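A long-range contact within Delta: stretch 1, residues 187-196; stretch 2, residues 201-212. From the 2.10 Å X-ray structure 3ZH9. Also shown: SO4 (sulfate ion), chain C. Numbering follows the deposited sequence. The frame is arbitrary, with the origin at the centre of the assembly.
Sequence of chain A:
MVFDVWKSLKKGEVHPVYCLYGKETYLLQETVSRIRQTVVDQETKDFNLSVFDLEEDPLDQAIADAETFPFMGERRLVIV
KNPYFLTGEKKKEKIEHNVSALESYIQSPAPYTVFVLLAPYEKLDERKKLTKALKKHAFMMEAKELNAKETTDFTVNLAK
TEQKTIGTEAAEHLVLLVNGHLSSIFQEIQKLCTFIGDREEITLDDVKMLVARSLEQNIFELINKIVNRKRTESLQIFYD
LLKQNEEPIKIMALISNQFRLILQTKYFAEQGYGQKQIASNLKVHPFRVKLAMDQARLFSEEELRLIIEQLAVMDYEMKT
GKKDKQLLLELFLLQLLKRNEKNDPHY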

# COMPACT_ATOMS: atom_id res chain seq x y z
N GLN A 187 -5.51 2.25 -10.07
CA GLN A 187 -5.36 1.81 -11.44
C GLN A 187 -6.70 1.41 -12.10
O GLN A 187 -7.01 1.85 -13.21
CB GLN A 187 -4.35 0.67 -11.49
CG GLN A 187 -4.25 0.01 -12.85
CD GLN A 187 -3.20 -1.09 -12.89
OE1 GLN A 187 -2.38 -1.21 -11.97
NE2 GLN A 187 -3.23 -1.90 -13.94
N GLU A 188 -7.49 0.58 -11.42
CA GLU A 188 -8.73 0.09 -12.02
C GLU A 188 -9.78 1.19 -12.12
O GLU A 188 -10.55 1.23 -13.09
CB GLU A 188 -9.29 -1.12 -11.23
CG GLU A 188 -8.36 -2.32 -11.18
CD GLU A 188 -7.96 -2.86 -12.56
OE1 GLU A 188 -8.68 -2.63 -13.55
OE2 GLU A 188 -6.91 -3.53 -12.66
N ILE A 189 -9.84 2.07 -11.13
CA ILE A 189 -10.74 3.23 -11.21
C ILE A 189 -10.40 4.11 -12.43
O ILE A 189 -11.28 4.53 -13.17
CB ILE A 189 -10.76 4.05 -9.90
CG1 ILE A 189 -11.57 3.33 -8.81
CG2 ILE A 189 -11.31 5.45 -10.16
CD1 ILE A 189 -13.06 3.17 -9.11
N GLN A 190 -9.12 4.37 -12.67
CA GLN A 190 -8.73 5.15 -13.86
C GLN A 190 -9.13 4.46 -15.16
O GLN A 190 -9.56 5.11 -16.14
CB GLN A 190 -7.21 5.42 -13.89
CG GLN A 190 -6.68 6.26 -12.71
CD GLN A 190 -7.31 7.66 -12.61
OE1 GLN A 190 -7.93 8.16 -13.55
NE2 GLN A 190 -7.13 8.29 -11.46
N LYS A 191 -8.96 3.15 -15.20
CA LYS A 191 -9.36 2.38 -16.37
C LYS A 191 -10.86 2.43 -16.53
O LYS A 191 -11.36 2.57 -17.65
CB LYS A 191 -8.91 0.92 -16.24
CG LYS A 191 -7.44 0.70 -16.58
CD LYS A 191 -6.96 -0.67 -16.05
CE LYS A 191 -7.76 -1.79 -16.69
NZ LYS A 191 -7.49 -3.11 -16.03
N LEU A 192 -11.58 2.34 -15.42
CA LEU A 192 -13.04 2.34 -15.48
C LEU A 192 -13.58 3.69 -15.91
O LEU A 192 -14.52 3.75 -16.69
CB LEU A 192 -13.67 1.90 -14.14
CG LEU A 192 -13.56 0.39 -13.81
CD1 LEU A 192 -13.65 0.09 -12.30
CD2 LEU A 192 -14.65 -0.39 -14.59
N CYS A 193 -12.98 4.78 -15.41
CA CYS A 193 -13.44 6.11 -15.78
C CYS A 193 -13.30 6.35 -17.27
O CYS A 193 -14.18 6.92 -17.88
CB CYS A 193 -12.69 7.20 -14.99
SG CYS A 193 -13.10 7.21 -13.23
N THR A 194 -12.20 5.87 -17.86
CA THR A 194 -11.98 5.94 -19.30
C THR A 194 -12.98 5.07 -20.04
O THR A 194 -13.64 5.50 -20.98
CB THR A 194 -10.55 5.50 -19.68
OG1 THR A 194 -9.61 6.38 -19.07
CG2 THR A 194 -10.35 5.53 -21.21
N PHE A 195 -13.12 3.83 -19.57
CA PHE A 195 -13.99 2.82 -20.19
C PHE A 195 -15.42 3.29 -20.40
O PHE A 195 -15.99 3.07 -21.46
CB PHE A 195 -14.00 1.54 -19.35
CG PHE A 195 -14.83 0.43 -19.96
CD1 PHE A 195 -14.41 -0.21 -21.11
CD2 PHE A 195 -16.02 0.03 -19.39
CE1 PHE A 195 -15.16 -1.22 -21.68
CE2 PHE A 195 -16.78 -0.99 -19.96
CZ PHE A 195 -16.35 -1.60 -21.10
N ILE A 196 -16.02 3.94 -19.39
CA ILE A 196 -17.44 4.25 -19.47
C ILE A 196 -17.72 5.48 -20.36
O ILE A 196 -18.87 5.85 -20.56
CB ILE A 196 -18.10 4.41 -18.07
CG1 ILE A 196 -17.55 5.62 -17.32
CG2 ILE A 196 -17.88 3.13 -17.23
CD1 ILE A 196 -18.24 5.83 -15.98
S SO4 C . -24.95 7.82 -16.60
O1 SO4 C . -24.39 8.92 -17.40
O2 SO4 C . -26.18 8.24 -15.93
O3 SO4 C . -23.97 7.42 -15.60
O4 SO4 C . -25.26 6.69 -17.47
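Stretch 2, residues 201-212: EITLDDVKMLVA

Stretch 1 is helical from Gln187 to Phe195, the helix having begun earlier in the chain, and Ile196 follows outside it. The i to i-4 bonds run unbroken, from Lys191 N to Gln187 O at 3.1 Å through to Phe195 N to Lys191 O at 2.9 Å. Stretch 2 starts extended: Glu201 (phi/psi -105/125) and Ile202 (-74/113) are extended, with weak strand bonding about here, Thr203 occupies the N-cap position, and a helix covers Leu204 to Leu210. Val211 (-102/116) is the first residue to leave helical phi/psi, although its N still bonds to Val207 O at 2.9 Å.

The two helix axes approach to 10.7 Å, and their N-to-C directions differ by 113°, so the second helix crosses the first obliquely. The backbone register agrees with a reversed course: Leu192 CA lies 6.8 Å from Ile202 CA, and Glu188 CA lies 6.9 Å from Val211 CA, so stretch 2 begins beside the later residue and ends beside the earlier one.

At the N-terminus of the second helix two bonds run in opposite directions between Thr203 and Asp206, the one at Thr203 OG1 being a capping bond whose acceptor is less surely placed. Asp206 N donates to Thr203 OG1 at 3.0 Å with an N-H...acceptor angle of 162°, and Thr203 N donates to Asp206 OD2 at 3.0 Å with an N-H...acceptor angle of 164°. The same carboxylate faces stretch 1, where Asp206 OD2 lies 3.5 Å from Ile196 CG2.

No direct hydrogen bond joins the stretches; their 647 Å² of buried surface, summed over both sides, rests largely on apolar packing. Leu192 is central, with its CA-to-CB bond toward stretch 2. Its CB is 3.7 Å from Ile202 CD1, its CD2 is 3.8 Å from Leu210 CD2, and its CD1 is 4.1 Å from Val207 CG2 and 4.0 Å from Val211 CG2. One leucine thus touches the extended segment, the helix and the residue after it. Ile202 reaches further along the first helix, its CD1 lying 4.1 Å from both Ile189 CD1 and Cys193 SG, while Ile196 CD1 packs 3.8 Å from Ile202 CG1.

Phe195, exposed and with chi1 in the t well, points its CA-to-CB bond toward stretch 2. Leu210 CD1 sits 4.3 Å from the centroid of the Phe195 ring and 24° off the normal, which places this CH-pi contact over one face. At the ring edge, Asp206 OD1 is 3.7 Å from Phe195 CE2. Met209 SD approaches obliquely, 3.9 Å from Phe195 CZ.

Around Glu188 and Lys191, polar links are made through water. Lys191 NZ forms a salt bridge with Glu188 OE1 at 2.8 Å and donates to water 2 at 2.7 Å; that water donates to Leu210 O at 2.6 Å. Water 1 donates to Glu188 OE2 at 3.2 Å and accepts from Ala212 N at 3.1 Å. At the other end of stretch 2, Glu201 N donates to O3 of the sulfate, probably from the crystallisation liquor, at 2.7 Å.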

# COMPACT_ATOMS: atom_id res chain seq x y z
N GLU A 201 -21.62 7.19 -14.33
CA GLU A 201 -21.57 6.20 -13.26
C GLU A 201 -20.89 4.90 -13.66
O GLU A 201 -21.28 4.25 -14.63
CB GLU A 201 -22.96 5.90 -12.72
CG GLU A 201 -22.93 4.92 -11.56
CD GLU A 201 -24.32 4.48 -11.10
OE1 GLU A 201 -25.31 5.11 -11.52
OE2 GLU A 201 -24.41 3.50 -10.32
N ILE A 202 -19.88 4.51 -12.89
CA ILE A 202 -19.33 3.16 -12.99
C ILE A 202 -20.32 2.19 -12.34
O ILE A 202 -20.55 2.25 -11.12
CB ILE A 202 -17.95 3.07 -12.28
CG1 ILE A 202 -16.96 4.08 -12.89
CG2 ILE A 202 -17.40 1.64 -12.31
CD1 ILE A 202 -15.70 4.24 -12.03
N THR A 203 -20.93 1.32 -13.14
CA THR A 203 -21.86 0.31 -12.65
C THR A 203 -21.13 -0.95 -12.17
O THR A 203 -19.95 -1.14 -12.46
CB THR A 203 -22.89 -0.10 -13.72
OG1 THR A 203 -22.24 -0.84 -14.76
CG2 THR A 203 -23.60 1.13 -14.32
N LEU A 204 -21.85 -1.80 -11.43
CA LEU A 204 -21.32 -3.08 -11.00
C LEU A 204 -21.00 -3.92 -12.24
O LEU A 204 -19.99 -4.61 -12.28
CB LEU A 204 -22.34 -3.82 -10.14
CG LEU A 204 -21.92 -5.23 -9.68
CD1 LEU A 204 -20.72 -5.13 -8.75
CD2 LEU A 204 -23.06 -5.98 -9.01
N ASP A 205 -21.85 -3.86 -13.25
CA ASP A 205 -21.58 -4.55 -14.50
C ASP A 205 -20.26 -4.09 -15.16
O ASP A 205 -19.52 -4.92 -15.68
CB ASP A 205 -22.74 -4.38 -15.49
CG ASP A 205 -23.92 -5.31 -15.20
OD1 ASP A 205 -23.74 -6.36 -14.54
OD2 ASP A 205 -25.03 -4.99 -15.65
N ASP A 206 -20.00 -2.78 -15.18
CA ASP A 206 -18.71 -2.27 -15.68
C ASP A 206 -17.52 -2.89 -14.93
O ASP A 206 -16.51 -3.31 -15.52
CB ASP A 206 -18.64 -0.74 -15.56
CG ASP A 206 -19.58 -0.03 -16.51
OD1 ASP A 206 -19.59 -0.37 -17.71
OD2 ASP A 206 -20.30 0.88 -16.06
N VAL A 207 -17.64 -2.94 -13.61
CA VAL A 207 -16.58 -3.51 -12.78
C VAL A 207 -16.33 -4.97 -13.15
O VAL A 207 -15.19 -5.37 -13.42
CB VAL A 207 -16.88 -3.40 -11.28
CG1 VAL A 207 -15.85 -4.18 -10.48
CG2 VAL A 207 -16.92 -1.91 -10.86
N LYS A 208 -17.41 -5.75 -13.18
CA LYS A 208 -17.30 -7.18 -13.46
C LYS A 208 -16.78 -7.46 -14.85
O LYS A 208 -16.06 -8.43 -15.05
CB LYS A 208 -18.65 -7.88 -13.30
CG LYS A 208 -19.19 -7.89 -11.86
CD LYS A 208 -20.55 -8.61 -11.82
CE LYS A 208 -20.88 -9.12 -10.42
NZ LYS A 208 -22.29 -9.61 -10.29
N MET A 209 -17.17 -6.65 -15.84
CA MET A 209 -16.73 -6.99 -17.19
C MET A 209 -15.28 -6.58 -17.41
O MET A 209 -14.52 -7.28 -18.07
CB MET A 209 -17.66 -6.42 -18.27
CG MET A 209 -17.59 -4.92 -18.48
SD MET A 209 -18.74 -4.38 -19.80
CE MET A 209 -20.31 -4.65 -19.00
N LEU A 210 -14.88 -5.47 -16.81
CA LEU A 210 -13.57 -4.93 -17.13
C LEU A 210 -12.45 -5.42 -16.20
O LEU A 210 -11.32 -5.61 -16.64
CB LEU A 210 -13.60 -3.40 -17.18
CG LEU A 210 -12.36 -2.74 -17.79
CD1 LEU A 210 -12.26 -2.99 -19.31
CD2 LEU A 210 -12.36 -1.25 -17.49
N VAL A 211 -12.77 -5.66 -14.93
CA VAL A 211 -11.74 -5.83 -13.90
C VAL A 211 -11.53 -7.29 -13.56
O VAL A 211 -12.45 -7.95 -13.07
CB VAL A 211 -12.08 -5.08 -12.60
CG1 VAL A 211 -11.01 -5.33 -11.52
CG2 VAL A 211 -12.24 -3.59 -12.84
N ALA A 212 -10.33 -7.80 -13.84
CA ALA A 212 -10.05 -9.22 -13.60
C ALA A 212 -9.73 -9.47 -12.13
O ALA A 212 -8.97 -8.73 -11.50
CB ALA A 212 -8.89 -9.70 -14.48
O HOH W 1 -7.92 -5.94 -14.46
O HOH W 2 -9.04 -4.72 -17.53